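Local coordinates for muconolactone isomerase-like protein (Thermus thermophilus, PDB 1VDH), which catalyses the hydrogen peroxide-dependent, stepwise decarboxylation of Fe-coproporphyrin III to heme b, the last step of coproporphyrin-dependent heme biosynthesis, and is a homopentamer, at residues A[23-26]-A[27-30]; A[148-152]-A[153-157]. All blocks are in the same frame, centred on the assembly; numbering follows the deposited sequence.

Contact 1 (A[23-26]-A[27-30]); sequences LLDF and ARWF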
loop_
_atom_site.group_PDB
_atom_site.type_symbol
_atom_site.label_atom_id
_atom_site.label_comp_id
_atom_site.label_asym_id
_atom_site.label_seq_id
_atom_site.Cartn_x
_atom_site.Cartn_y
_atom_site.Cartn_z
ATOM N N LEU A 23 12.445 2.653 -14.420
ATOM C CA LEU A 23 11.813 3.859 -14.941
ATOM C C LEU A 23 12.917 4.792 -15.416
ATOM O O LEU A 23 13.959 4.919 -14.768
ATOM C CB LEU A 23 10.992 4.554 -13.853
ATOM C CG LEU A 23 9.639 3.933 -13.504
ATOM C CD1 LEU A 23 9.133 4.554 -12.215
ATOM C CD2 LEU A 23 8.638 4.158 -14.652
ATOM N N LEU A 24 12.689 5.443 -16.549
ATOM C CA LEU A 24 13.671 6.364 -17.099
ATOM C C LEU A 24 13.421 7.792 -16.628
ATOM O O LEU A 24 12.285 8.270 -16.621
ATOM C CB LEU A 24 13.645 6.309 -18.630
ATOM C CG LEU A 24 14.530 7.317 -19.376
ATOM C CD1 LEU A 24 16.002 6.985 -19.160
ATOM C CD2 LEU A 24 14.188 7.301 -20.860
ATOM N N ASP A 25 14.475 8.453 -16.166
ATOM C CA ASP A 25 14.349 9.839 -15.751
ATOM C C ASP A 25 14.509 10.618 -17.060
ATOM O O ASP A 25 15.621 11.007 -17.432
ATOM C CB ASP A 25 15.452 10.215 -14.753
ATOM C CG ASP A 25 15.271 11.617 -14.168
ATOM O OD1 ASP A 25 14.573 12.455 -14.779
ATOM O OD2 ASP A 25 15.838 11.882 -13.090
ATOM N N PHE A 26 13.396 10.792 -17.772
ATOM C CA PHE A 26 13.377 11.498 -19.055
ATOM C C PHE A 26 14.027 12.876 -19.014
ATOM O O PHE A 26 14.887 13.179 -19.838
ATOM C CB PHE A 26 11.942 11.632 -19.582
ATOM C CG PHE A 26 11.409 10.384 -20.227
ATOM C CD1 PHE A 26 10.923 9.335 -19.453
ATOM C CD2 PHE A 26 11.390 10.259 -21.612
ATOM C CE1 PHE A 26 10.427 8.175 -20.050
ATOM C CE2 PHE A 26 10.898 9.105 -22.222
ATOM C CZ PHE A 26 10.415 8.058 -21.440
ATOM N N ALA A 27 13.607 13.701 -18.058
ATOM C CA ALA A 27 14.133 15.051 -17.904
ATOM C C ALA A 27 15.655 15.084 -17.801
ATOM O O ALA A 27 16.309 15.859 -18.502
ATOM C CB ALA A 27 13.510 15.723 -16.686
ATOM N N ARG A 28 16.216 14.242 -16.936
ATOM C CA ARG A 28 17.664 14.191 -16.754
ATOM C C ARG A 28 18.406 13.621 -17.953
ATOM O O ARG A 28 19.448 14.143 -18.342
ATOM C CB ARG A 28 18.033 13.394 -15.504
ATOM C CG ARG A 28 18.028 14.202 -14.216
ATOM C CD ARG A 28 19.403 14.170 -13.558
ATOM N NE ARG A 28 19.836 12.808 -13.240
ATOM C CZ ARG A 28 21.099 12.390 -13.274
ATOM N NH1 ARG A 28 21.387 11.135 -12.963
ATOM N NH2 ARG A 28 22.076 13.219 -13.626
ATOM N N TRP A 29 17.872 12.553 -18.535
ATOM C CA TRP A 29 18.508 11.925 -19.685
ATOM C C TRP A 29 18.548 12.824 -20.918
ATOM O O TRP A 29 19.610 13.032 -21.505
ATOM C CB TRP A 29 17.815 10.608 -20.037
ATOM C CG TRP A 29 18.345 9.996 -21.300
ATOM C CD1 TRP A 29 17.718 9.945 -22.513
ATOM C CD2 TRP A 29 19.615 9.359 -21.477
ATOM N NE1 TRP A 29 18.521 9.317 -23.437
ATOM C CE2 TRP A 29 19.690 8.944 -22.827
ATOM C CE3 TRP A 29 20.698 9.096 -20.625
ATOM C CZ2 TRP A 29 20.805 8.277 -23.345
ATOM C CZ3 TRP A 29 21.809 8.430 -21.142
ATOM C CH2 TRP A 29 21.851 8.030 -22.489
ATOM N N PHE A 30 17.390 13.346 -21.310
ATOM C CA PHE A 30 17.299 14.196 -22.491
ATOM C C PHE A 30 17.894 15.597 -22.335
ATOM O O PHE A 30 18.057 16.316 -23.322
ATOM C CB PHE A 30 15.851 14.249 -22.999
ATOM C CG PHE A 30 15.373 12.940 -23.581
ATOM C CD1 PHE A 30 14.673 12.026 -22.798
ATOM C CD2 PHE A 30 15.659 12.604 -24.903
ATOM C CE1 PHE A 30 14.269 10.796 -23.320
ATOM C CE2 PHE A 30 15.260 11.376 -25.435
ATOM C CZ PHE A 30 14.564 10.470 -24.641
HETATM O O HOH W 1 11.731 13.124 -16.035
#

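Contact 2 (A[148-152]-A[153-157]); sequences NKRRQ and GQDNW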
loop_
_atom_site.group_PDB
_atom_site.type_symbol
_atom_site.label_atom_id
_atom_site.label_comp_id
_atom_site.label_asym_id
_atom_site.label_seq_id
_atom_site.Cartn_x
_atom_site.Cartn_y
_atom_site.Cartn_z
ATOM N N ASN A 148 -0.454 -16.370 -7.777
ATOM C CA ASN A 148 -0.484 -17.394 -6.735
ATOM C C ASN A 148 -1.692 -18.275 -7.029
ATOM O O ASN A 148 -2.565 -17.911 -7.822
ATOM C CB ASN A 148 -0.765 -16.793 -5.348
ATOM C CG ASN A 148 0.289 -15.818 -4.890
ATOM O OD1 ASN A 148 -0.019 -14.857 -4.186
ATOM N ND2 ASN A 148 1.535 -16.067 -5.257
ATOM N N LYS A 149 -1.738 -19.429 -6.369
ATOM C CA LYS A 149 -2.877 -20.323 -6.470
ATOM C C LYS A 149 -3.587 -20.077 -5.143
ATOM O O LYS A 149 -2.983 -20.174 -4.066
ATOM C CB LYS A 149 -2.442 -21.782 -6.615
ATOM C CG LYS A 149 -2.284 -22.234 -8.068
ATOM C CD LYS A 149 -3.635 -22.378 -8.759
ATOM C CE LYS A 149 -3.496 -22.981 -10.162
ATOM N NZ LYS A 149 -2.756 -22.098 -11.105
ATOM N N ARG A 150 -4.852 -19.688 -5.238
ATOM C CA ARG A 150 -5.665 -19.357 -4.079
ATOM C C ARG A 150 -5.785 -20.412 -2.979
ATOM O O ARG A 150 -5.856 -21.614 -3.248
ATOM C CB ARG A 150 -7.055 -18.921 -4.549
ATOM C CG ARG A 150 -7.993 -18.462 -3.450
ATOM C CD ARG A 150 -9.345 -18.065 -4.021
ATOM N NE ARG A 150 -9.282 -16.838 -4.816
ATOM C CZ ARG A 150 -10.271 -16.397 -5.587
ATOM N NH1 ARG A 150 -10.134 -15.262 -6.258
ATOM N NH2 ARG A 150 -11.387 -17.105 -5.709
ATOM N N ARG A 151 -5.783 -19.926 -1.737
ATOM C CA ARG A 151 -5.925 -20.742 -0.538
ATOM C C ARG A 151 -6.905 -19.984 0.357
ATOM O O ARG A 151 -6.543 -19.515 1.435
ATOM C CB ARG A 151 -4.577 -20.904 0.186
ATOM C CG ARG A 151 -3.538 -21.735 -0.570
ATOM C CD ARG A 151 -2.205 -21.789 0.183
ATOM N NE ARG A 151 -1.653 -20.450 0.405
ATOM C CZ ARG A 151 -1.532 -19.878 1.599
ATOM N NH1 ARG A 151 -1.029 -18.656 1.701
ATOM N NH2 ARG A 151 -1.899 -20.532 2.694
ATOM N N GLN A 152 -8.135 -19.815 -0.122
ATOM C CA GLN A 152 -9.150 -19.084 0.636
ATOM C C GLN A 152 -10.450 -19.873 0.737
ATOM O O GLN A 152 -11.053 -20.221 -0.283
ATOM C CB GLN A 152 -9.443 -17.728 -0.024
ATOM C CG GLN A 152 -8.235 -16.811 -0.240
ATOM C CD GLN A 152 -7.597 -16.315 1.053
ATOM O OE1 GLN A 152 -6.397 -16.045 1.096
ATOM N NE2 GLN A 152 -8.400 -16.180 2.106
ATOM N N GLY A 153 -10.879 -20.138 1.970
ATOM C CA GLY A 153 -12.111 -20.872 2.204
ATOM C C GLY A 153 -12.257 -22.151 1.400
ATOM O O GLY A 153 -11.403 -23.039 1.464
ATOM N N GLN A 154 -13.336 -22.223 0.622
ATOM C CA GLN A 154 -13.640 -23.387 -0.212
ATOM C C GLN A 154 -12.776 -23.453 -1.471
ATOM O O GLN A 154 -12.766 -24.465 -2.173
ATOM C CB GLN A 154 -15.123 -23.382 -0.605
ATOM C CG GLN A 154 -16.093 -23.353 0.571
ATOM C CD GLN A 154 -16.046 -24.617 1.409
ATOM O OE1 GLN A 154 -15.274 -24.717 2.365
ATOM N NE2 GLN A 154 -16.883 -25.589 1.058
ATOM N N ASP A 155 -12.105 -22.350 -1.788
ATOM C CA ASP A 155 -11.226 -22.298 -2.948
ATOM C C ASP A 155 -9.786 -22.429 -2.461
ATOM O O ASP A 155 -9.058 -21.438 -2.375
ATOM C CB ASP A 155 -11.392 -20.975 -3.706
ATOM C CG ASP A 155 -12.805 -20.758 -4.224
ATOM O OD1 ASP A 155 -13.166 -19.586 -4.450
ATOM O OD2 ASP A 155 -13.546 -21.744 -4.424
ATOM N N ASN A 156 -9.401 -23.642 -2.078
ATOM C CA ASN A 156 -8.047 -23.885 -1.604
ATOM C C ASN A 156 -7.369 -24.904 -2.510
ATOM O O ASN A 156 -7.539 -26.115 -2.356
ATOM C CB ASN A 156 -8.040 -24.356 -0.146
ATOM C CG ASN A 156 -6.659 -24.252 0.492
ATOM O OD1 ASN A 156 -6.502 -23.701 1.581
ATOM N ND2 ASN A 156 -5.652 -24.762 -0.197
ATOM N N TRP A 157 -6.588 -24.387 -3.451
ATOM C CA TRP A 157 -5.873 -25.204 -4.422
ATOM C C TRP A 157 -4.961 -26.258 -3.796
ATOM O O TRP A 157 -4.959 -27.420 -4.209
ATOM C CB TRP A 157 -5.048 -24.292 -5.336
ATOM C CG TRP A 157 -4.162 -25.023 -6.300
ATOM C CD1 TRP A 157 -2.823 -25.254 -6.168
ATOM C CD2 TRP A 157 -4.544 -25.579 -7.562
ATOM N NE1 TRP A 157 -2.346 -25.914 -7.272
ATOM C CE2 TRP A 157 -3.381 -26.125 -8.146
ATOM C CE3 TRP A 157 -5.756 -25.666 -8.258
ATOM C CZ2 TRP A 157 -3.391 -26.747 -9.400
ATOM C CZ3 TRP A 157 -5.767 -26.285 -9.508
ATOM C CH2 TRP A 157 -4.589 -26.816 -10.063
#

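Contact 1 (A[23-26]-A[27-30])
Phe26 and Phe30, one helical turn apart, lie side by side and point the same way, meeting rim to rim rather than face on. Their planes are only 16° apart and the ring centroids 5.8 Å from each other. The closest approach is Phe26 CD2 to Phe30 CE1 at 3.4 Å. Each ring is also backed on a face: Leu24 CD2 sits over the centre of the Phe26 ring, and Trp29 CD1 over that of Phe30. Leu24 also sets its other methyl, CD1, 4.1 Å from Trp29 CB. The far end of the indole extends beyond the 23-26 segment, and Trp29 NE1 is hydrogen-bonded to Leu247 O.

Away from this apolar cluster, Asp25 occupies the N-cap, where strand 10-24 gives way to helix 26-31. Asp25 CG stands anti to the backbone N (chi1 -174°), which carries Asp25 OD1 back over the first turn, 3.2 Å from Arg28 N in a nearly straight capping bond; the amide approaches from above the carboxylate plane. A water bridges the same OD1 to Ala27 N, while Asp25 O accepts from Trp29 N and Phe26 O from Phe30 N. Arg28 lays its aliphatic part against the carboxylate, Arg28 CG lying 3.4 Å from Asp25 OD2. Its guanidinium, turned 72° from the carboxylate, bends off to Arg100 O, and Arg28 NE stays 4.1 Å from Asp25 OD2, too far for a salt bridge. The carboxylate thus serves the opening amides of the helix, and its negative charge is likely to be favoured there by the helix dipole as well as by the nearby arginine.

Contact 2 (A[148-152]-A[153-157])
Lys149 runs over one face of the Trp157 indole, its methylenes doing the touching. Lys149 CD stands 3.6 Å from the centroid of the five-membered ring of Trp157, close to the ring normal, a CH-pi contact. Nearer the backbone, Lys149 CB lies 3.5 Å from Trp157 CD1. Bends at chi2 and chi4 fold the lysine chain over the ring, but NZ is too far from it for more than a weak cation-pi attraction, and it makes a cation-pi contact with Trp198 as well. Replacing Trp157 by an alanine would remove the surface beneath these methylenes, and the lysine chain would probably be less firmly held.

A second pair, Arg150 and Asp155, lies alongside one another, pointing the same way. Arg150 NH2 gives a weak, bent hydrogen bond to Asp155 OD1 at 3.3 Å, within a salt bridge, the oxygen lying at the guanidinium edge, near its plane. The other carboxylate oxygen, OD2, is paired with Arg225.

The backbone that brings these pairs together is a tight beta hairpin closed by a type II' turn from Gln152 to Asp155, with Gly153 at positive phi. Gln152 and Asp155 form the hydrogen-bonded pair next to the turn: Gln152 N reaches Asp155 O at 2.9 Å, and Asp155 N reaches Gln152 O at 2.8 Å. Arg151 and Asn156 follow as a non-hydrogen-bonded pair, and beyond them Trp157 N bonds to Arg150 O at 2.9 Å. Further out, the guanidinium of Arg151 donates to Gly227 O of a neighbouring subunit, while Lys149 is predicted to bind Fe-coproporphyrin III.

From the N terminus, strand 10-24 runs into contact 1, where the chain turns directly into helix 26-31. Contact 1 is complete long before the chain reaches 148-157, so the two lie in series and neither nest nor cross. Contact 2 closes the hairpin that joins the end of strand 141-152 to the short strand 155-156, ahead of helix 162-177. Their centres are 42 Å apart, yet both strands belong to the same curled antiparallel sheet of this chlorite dismutase-family fold: 10-24 pairs with 74-80 and 102-116, and 141-152 with 198-204 and 227-237. Both contacts also touch neighbouring subunits of the pentamer, but only contact 2 holds residues of the predicted coproheme site.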